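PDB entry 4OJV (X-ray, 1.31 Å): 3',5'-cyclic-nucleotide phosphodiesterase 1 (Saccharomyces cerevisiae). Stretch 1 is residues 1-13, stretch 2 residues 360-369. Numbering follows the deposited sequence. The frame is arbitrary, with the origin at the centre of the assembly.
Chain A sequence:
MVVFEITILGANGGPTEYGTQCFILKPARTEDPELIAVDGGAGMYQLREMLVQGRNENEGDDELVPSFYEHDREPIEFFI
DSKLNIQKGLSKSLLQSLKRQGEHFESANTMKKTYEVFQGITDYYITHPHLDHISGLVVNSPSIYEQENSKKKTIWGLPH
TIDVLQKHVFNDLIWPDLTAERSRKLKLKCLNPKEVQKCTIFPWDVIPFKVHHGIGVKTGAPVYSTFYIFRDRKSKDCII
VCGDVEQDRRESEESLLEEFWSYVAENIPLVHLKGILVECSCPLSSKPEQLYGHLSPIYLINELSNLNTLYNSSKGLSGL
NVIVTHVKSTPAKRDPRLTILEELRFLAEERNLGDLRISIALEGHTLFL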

ATOM      1  N   MET A   1     -30.603  18.242   6.179  1.00 35.87           N
ATOM      2  CA  MET A   1     -29.888  18.896   5.040  1.00 31.34           C
ATOM      3  C   MET A   1     -28.752  18.030   4.494  1.00 26.52           C
ATOM      4  O   MET A   1     -28.477  18.054   3.291  1.00 24.48           O
ATOM      5  CB  MET A   1     -29.356  20.275   5.447  1.00 37.22           C
ATOM      6  CG  MET A   1     -30.428  21.353   5.544  1.00 44.39           C
ATOM      7  SD  MET A   1     -29.789  22.958   6.066  1.00 57.68           S
ATOM      8  CE  MET A   1     -28.936  23.500   4.585  1.00 57.05           C
ATOM      9  N   VAL A   2     -28.097  17.278   5.379  1.00 21.57           N
ATOM     10  CA  VAL A   2     -27.025  16.361   4.977  1.00 18.10           C
ATOM     11  C   VAL A   2     -27.568  15.223   4.117  1.00 15.98           C
ATOM     12  O   VAL A   2     -28.556  14.569   4.464  1.00 18.32           O
ATOM     13  CB  VAL A   2     -26.250  15.813   6.196  1.00 19.00           C
ATOM     14  CG1 VAL A   2     -25.364  14.639   5.808  1.00 21.09           C
ATOM     15  CG2 VAL A   2     -25.416  16.922   6.819  1.00 20.54           C
ATOM     16  N   VAL A   3     -26.900  15.005   2.990  1.00 14.11           N
ATOM     17  CA  VAL A   3     -27.296  14.017   1.998  1.00 14.13           C
ATOM     18  C   VAL A   3     -26.242  12.919   1.853  1.00 13.16           C
ATOM     19  O   VAL A   3     -26.587  11.772   1.569  1.00 13.34           O
ATOM     20  CB  VAL A   3     -27.593  14.712   0.646  1.00 13.70           C
ATOM     21  CG1 VAL A   3     -27.664  13.734  -0.516  1.00 14.28           C
ATOM     22  CG2 VAL A   3     -28.903  15.483   0.741  1.00 15.93           C
ATOM     23  N   PHE A   4     -24.966  13.274   2.034  1.00 13.50           N
ATOM     24  CA  PHE A   4     -23.851  12.350   1.784  1.00 13.01           C
ATOM     25  C   PHE A   4     -23.037  12.074   3.033  1.00 12.16           C
ATOM     26  O   PHE A   4     -22.766  12.984   3.818  1.00 12.86           O
ATOM     27  CB  PHE A   4     -22.908  12.936   0.731  1.00 13.16           C
ATOM     28  CG  PHE A   4     -23.546  13.169  -0.611  1.00 12.33           C
ATOM     29  CD1 PHE A   4     -23.686  12.127  -1.517  1.00 12.69           C
ATOM     30  CD2 PHE A   4     -23.980  14.439  -0.980  1.00 13.31           C
ATOM     31  CE1 PHE A   4     -24.262  12.341  -2.760  1.00 12.51           C
ATOM     32  CE2 PHE A   4     -24.553  14.664  -2.223  1.00 13.40           C
ATOM     33  CZ  PHE A   4     -24.693  13.615  -3.117  1.00 13.21           C
ATOM     34  N   GLU A   5     -22.609  10.824   3.187  1.00 11.09           N
ATOM     35  CA  GLU A   5     -21.571  10.470   4.148  1.00 11.41           C
ATOM     36  C   GLU A   5     -20.330  10.046   3.375  1.00 10.46           C
ATOM     37  O   GLU A   5     -20.398   9.158   2.512  1.00 11.50           O
ATOM     38  CB  GLU A   5     -22.018   9.341   5.076  1.00 12.21           C
ATOM     39  CG  GLU A   5     -23.144   9.753   6.011  1.00 14.70           C
ATOM     40  CD  GLU A   5     -23.677   8.622   6.881  1.00 15.81           C
ATOM     41  OE1 GLU A   5     -24.656   8.876   7.621  1.00 16.75           O
ATOM     42  OE2 GLU A   5     -23.134   7.497   6.828  1.00 16.22           O
ATOM     43  N   ILE A   6     -19.205  10.691   3.676  1.00 10.57           N
ATOM     44  CA  ILE A   6     -17.946  10.413   2.988  1.00 10.13           C
ATOM     45  C   ILE A   6     -16.935   9.924   4.012  1.00 10.09           C
ATOM     46  O   ILE A   6     -16.548  10.678   4.906  1.00 11.22           O
ATOM     47  CB  ILE A   6     -17.379  11.659   2.276  1.00 11.29           C
ATOM     48  CG1 ILE A   6     -18.402  12.276   1.304  1.00 12.68           C
ATOM     49  CG2 ILE A   6     -16.080  11.295   1.560  1.00 12.50           C
ATOM     50  CD1 ILE A   6     -17.875  13.501   0.581  1.00 16.44           C
ATOM     51  N   THR A   7     -16.519   8.665   3.894  1.00 10.38           N
ATOM     52  CA  THR A   7     -15.494   8.120   4.773  1.00 10.69           C
ATOM     53  C   THR A   7     -14.141   8.307   4.091  1.00 10.44           C
ATOM     54  O   THR A   7     -13.923   7.803   2.992  1.00 11.19           O
ATOM     55  CB  THR A   7     -15.708   6.622   5.058  1.00 12.84           C
ATOM     56  OG1 THR A   7     -17.074   6.370   5.415  1.00 15.59           O
ATOM     57  CG2 THR A   7     -14.803   6.175   6.195  1.00 13.91           C
ATOM     58  N   ILE A   8     -13.242   9.026   4.747  1.00 10.35           N
ATOM     59  CA  ILE A   8     -11.903   9.245   4.212  1.00 10.15           C
ATOM     60  C   ILE A   8     -11.017   8.072   4.615  1.00 10.05           C
ATOM     61  O   ILE A   8     -10.571   7.997   5.757  1.00 12.05           O
ATOM     62  CB  ILE A   8     -11.293  10.569   4.713  1.00 11.20           C
ATOM     63  CG1 ILE A   8     -12.278  11.730   4.529  1.00 13.47           C
ATOM     64  CG2 ILE A   8      -9.960  10.825   4.014  1.00 11.88           C
ATOM     65  CD1 ILE A   8     -12.584  12.098   3.103  1.00 15.44           C
ATOM     66  N   LEU A   9     -10.805   7.127   3.702  1.00 10.20           N
ATOM     67  CA  LEU A   9      -9.896   6.019   3.992  1.00 10.81           C
ATOM     68  C   LEU A   9      -8.453   6.420   3.783  1.00 10.30           C
ATOM     69  O   LEU A   9      -7.572   6.003   4.539  1.00 13.35           O
ATOM     70  CB  LEU A   9     -10.227   4.769   3.175  1.00 12.17           C
ATOM     71  CG  LEU A   9     -11.576   4.121   3.460  1.00 12.41           C
ATOM     72  CD1 LEU A   9     -11.688   2.801   2.724  1.00 13.48           C
ATOM     73  CD2 LEU A   9     -11.826   3.910   4.950  1.00 14.94           C
ATOM     74  N   GLY A  10      -8.205   7.222   2.754  1.00 10.16           N
ATOM     75  CA  GLY A  10      -6.853   7.659   2.462  1.00 10.99           C
ATOM     76  C   GLY A  10      -6.862   8.992   1.759  1.00 11.06           C
ATOM     77  O   GLY A  10      -7.651   9.218   0.830  1.00 12.14           O
ATOM     78  N   ALA A  11      -6.000   9.893   2.221  1.00 11.40           N
ATOM     79  CA  ALA A  11      -5.869  11.215   1.622  1.00 13.28           C
ATOM     80  C   ALA A  11      -4.402  11.608   1.451  1.00 13.05           C
ATOM     81  O   ALA A  11      -4.093  12.770   1.245  1.00 15.12           O
ATOM     82  CB  ALA A  11      -6.614  12.256   2.452  1.00 15.95           C
ATOM     83  N   ASN A  12      -3.512  10.623   1.521  1.00 11.23           N
ATOM     84  CA  ASN A  12      -2.071  10.830   1.417  1.00 11.47           C
ATOM     85  C   ASN A  12      -1.648  10.897  -0.050  1.00  9.85           C
ATOM     86  O   ASN A  12      -1.982  10.005  -0.825  1.00 11.61           O
ATOM     87  CB  ASN A  12      -1.405   9.659   2.140  1.00 12.30           C
ATOM     88  CG  ASN A  12       0.099   9.626   2.010  1.00 12.53           C
ATOM     89  OD1 ASN A  12       0.749  10.620   1.727  1.00 11.92           O
ATOM     90  ND2 ASN A  12       0.656   8.448   2.220  1.00 15.56           N
ATOM     91  N   GLY A  13      -0.914  11.938  -0.439  1.00  9.43           N
ATOM     92  CA  GLY A  13      -0.411  12.068  -1.805  1.00 10.28           C
ATOM     93  C   GLY A  13       0.896  11.358  -2.096  1.00 10.70           C
ATOM     94  O   GLY A  13       1.336  11.369  -3.239  1.00 12.14           O
ATOM     95  N   ILE A 360      -8.763  20.247   5.415  1.00 11.25           N
ATOM     96  CA  ILE A 360      -7.940  19.155   4.894  1.00 11.56           C
ATOM     97  C   ILE A 360      -8.664  17.846   5.182  1.00 10.77           C
ATOM     98  O   ILE A 360      -9.167  17.650   6.288  1.00 12.04           O
ATOM     99  CB  ILE A 360      -6.537  19.127   5.562  1.00 11.74           C
ATOM    100  CG1 ILE A 360      -5.826  20.491   5.460  1.00 13.09           C
ATOM    101  CG2 ILE A 360      -5.683  17.998   4.994  1.00 13.92           C
ATOM    102  CD1 ILE A 360      -5.507  20.971   4.060  1.00 14.24           C
ATOM    103  N   ALA A 361      -8.705  16.950   4.192  1.00 10.66           N
ATOM    104  CA  ALA A 361      -9.235  15.595   4.375  1.00 11.07           C
ATOM    105  C   ALA A 361      -8.370  14.806   5.343  1.00 11.08           C
ATOM    106  O   ALA A 361      -7.155  14.740   5.171  1.00 11.75           O
ATOM    107  CB  ALA A 361      -9.300  14.856   3.047  1.00 11.94           C
ATOM    108  N   LEU A 362      -9.002  14.213   6.353  1.00 11.37           N
ATOM    109  CA  LEU A 362      -8.300  13.443   7.376  1.00 11.74           C
ATOM    110  C   LEU A 362      -8.750  12.000   7.388  1.00 11.36           C
ATOM    111  O   LEU A 362      -9.931  11.705   7.607  1.00 11.90           O
ATOM    112  CB  LEU A 362      -8.521  14.047   8.764  1.00 13.07           C
ATOM    113  CG  LEU A 362      -7.997  15.463   9.020  1.00 13.92           C
ATOM    114  CD1 LEU A 362      -8.457  15.969  10.382  1.00 15.36           C
ATOM    115  CD2 LEU A 362      -6.481  15.508   8.901  1.00 15.01           C
ATOM    116  N   GLU A 363      -7.797  11.103   7.165  1.00 11.62           N
ATOM    117  CA  GLU A 363      -8.062   9.678   7.190  1.00 11.87           C
ATOM    118  C   GLU A 363      -8.703   9.268   8.502  1.00 11.51           C
ATOM    119  O   GLU A 363      -8.429   9.863   9.555  1.00 12.48           O
ATOM    120  CB  GLU A 363      -6.756   8.908   7.038  1.00 14.11           C
ATOM    121  CG  GLU A 363      -6.080   9.107   5.707  1.00 16.44           C
ATOM    122  CD  GLU A 363      -5.144  10.299   5.611  1.00 16.85           C
ATOM    123  OE1 GLU A 363      -5.086  11.225   6.504  1.00 14.39           O
ATOM    124  OE2 GLU A 363      -4.452  10.269   4.569  1.00 19.24           O
ATOM    125  N   GLY A 364      -9.562   8.259   8.438  1.00 11.38           N
ATOM    126  CA  GLY A 364     -10.165   7.718   9.649  1.00 12.76           C
ATOM    127  C   GLY A 364     -11.326   8.550  10.156  1.00 11.86           C
ATOM    128  O   GLY A 364     -11.735   8.396  11.306  1.00 13.41           O
ATOM    129  N   HIS A 365     -11.865   9.420   9.301  1.00 11.57           N
ATOM    130  CA  HIS A 365     -12.993  10.282   9.653  1.00 11.40           C
ATOM    131  C   HIS A 365     -14.061  10.222   8.606  1.00 11.58           C
ATOM    132  O   HIS A 365     -13.788   9.895   7.449  1.00 11.62           O
ATOM    133  CB  HIS A 365     -12.518  11.724   9.853  1.00 12.24           C
ATOM    134  CG  HIS A 365     -11.581  11.878  11.012  1.00 12.47           C
ATOM    135  ND1 HIS A 365     -10.284  11.522  10.947  1.00 13.84           N
ATOM    136  CD2 HIS A 365     -11.812  12.297  12.320  1.00 14.58           C
ATOM    137  CE1 HIS A 365      -9.708  11.737  12.143  1.00 16.09           C
ATOM    138  NE2 HIS A 365     -10.649  12.201  12.980  1.00 16.23           N
ATOM    139  N   THR A 366     -15.287  10.544   9.009  1.00 11.19           N
ATOM    140  CA  THR A 366     -16.427  10.637   8.119  1.00 10.96           C
ATOM    141  C   THR A 366     -16.921  12.077   8.065  1.00 11.14           C
ATOM    142  O   THR A 366     -17.041  12.746   9.099  1.00 12.07           O
ATOM    143  CB  THR A 366     -17.558   9.696   8.587  1.00 11.63           C
ATOM    144  OG1 THR A 366     -17.049   8.360   8.641  1.00 12.32           O
ATOM    145  CG2 THR A 366     -18.749   9.738   7.630  1.00 12.74           C
ATOM    146  N   LEU A 367     -17.175  12.557   6.854  1.00 10.68           N
ATOM    147  CA  LEU A 367     -17.765  13.877   6.627  1.00 11.02           C
ATOM    148  C   LEU A 367     -19.235  13.710   6.300  1.00 10.83           C
ATOM    149  O   LEU A 367     -19.616  12.758   5.619  1.00 12.32           O
ATOM    150  CB  LEU A 367     -17.100  14.578   5.445  1.00 11.87           C
ATOM    151  CG  LEU A 367     -15.579  14.634   5.418  1.00 13.18           C
ATOM    152  CD1 LEU A 367     -15.095  15.382   4.187  1.00 15.90           C
ATOM    153  CD2 LEU A 367     -15.074  15.313   6.672  1.00 15.77           C
ATOM    154  N   PHE A 368     -20.046  14.659   6.759  1.00 12.07           N
ATOM    155  CA  PHE A 368     -21.489  14.632   6.560  1.00 13.08           C
ATOM    156  C   PHE A 368     -21.820  15.913   5.824  1.00 13.84           C
ATOM    157  O   PHE A 368     -21.723  16.994   6.403  1.00 15.77           O
ATOM    158  CB  PHE A 368     -22.204  14.546   7.914  1.00 14.90           C
ATOM    159  CG  PHE A 368     -21.849  13.311   8.706  1.00 13.83           C
ATOM    160  CD1 PHE A 368     -20.687  13.261   9.458  1.00 14.17           C
ATOM    161  CD2 PHE A 368     -22.672  12.188   8.679  1.00 15.41           C
ATOM    162  CE1 PHE A 368     -20.342  12.113  10.162  1.00 14.32           C
ATOM    163  CE2 PHE A 368     -22.338  11.044   9.393  1.00 15.86           C
ATOM    164  CZ  PHE A 368     -21.175  11.008  10.141  1.00 15.58           C
ATOM    165  N   LEU A 369     -22.164  15.792   4.544  1.00 13.65           N
ATOM    166  CA  LEU A 369     -22.335  16.954   3.672  1.00 14.37           C
ATOM    167  C   LEU A 369     -23.680  16.976   2.964  1.00 14.39           C
ATOM    168  O   LEU A 369     -24.248  18.055   2.743  1.00 15.63           O
ATOM    169  CB  LEU A 369     -21.215  17.008   2.632  1.00 14.98           C
ATOM    170  CG  LEU A 369     -19.779  17.045   3.160  1.00 15.61           C
ATOM    171  CD1 LEU A 369     -18.791  16.961   2.006  1.00 18.43           C
ATOM    172  CD2 LEU A 369     -19.542  18.296   3.993  1.00 18.92           C
ATOM    173  OXT LEU A 369     -24.214  15.932   2.588  1.00 14.12           O
TER
HETATM  174  O   HOH W   1     -18.350   6.165   7.794  1.00 15.61           O

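The apolar centre of the contact lies on the sheet face that carries Ile6, Ile8 and Leu367. Ile6 and Leu367 sit side by side, CB to CB at 4.3 Å, and Ile8 CD1 reaches within 4.3 Å of Leu367 CD1. Two further pairs extend this patch: Ile6 CD1 meets Leu369 CD1 at 3.9 Å, and Ile8 CG2 meets Ala361 CB at 4.2 Å. Beyond them Ala11 CB lies 3.8 Å from Ala361 CB, a close approach between two methyl groups.

The backbone sets this register. The strand through Glu5, Ile6 and Thr7 runs antiparallel to the strand from His365 to Phe368, their directions 157° apart and their axes approaching to 4.5 Å. Ile6 and Leu367 form a hydrogen-bonded pair, with Ile6 N to Leu367 O at 2.9 Å and Leu367 N to Ile6 O at 2.8 Å, both nearly linear (168° and 167°). Ile8 N donates to His365 O at 2.9 Å, whereas Ile8 O accepts from Gly364 N at 2.9 Å, within the type II turn from Leu362 to His365. Gly364 has a phi of 80°, a value that favours glycine.

On the other face, Thr7 and Thr366 form a non-hydrogen-bonded pair, CA to CA at 4.3 Å. Their OG1 atoms, 3.8 Å apart, are bridged by one water, 2.7 Å from Thr7 OG1 and 2.7 Å from Thr366 OG1. Further along this face, Glu5 OE1 approaches the edge of the Phe368 ring, 3.6 Å from CE2.

The polar edge has two ends. At one, the C-terminal carboxylate extends the ladder: Leu369 OXT accepts from Val3 N at 2.9 Å and from Phe4 N at 2.8 Å, while Leu369 N donates to Phe4 O at 3.0 Å. At the other, the Glu363 side chain folds back so that OE2 accepts from Ala11 N at 2.8 Å.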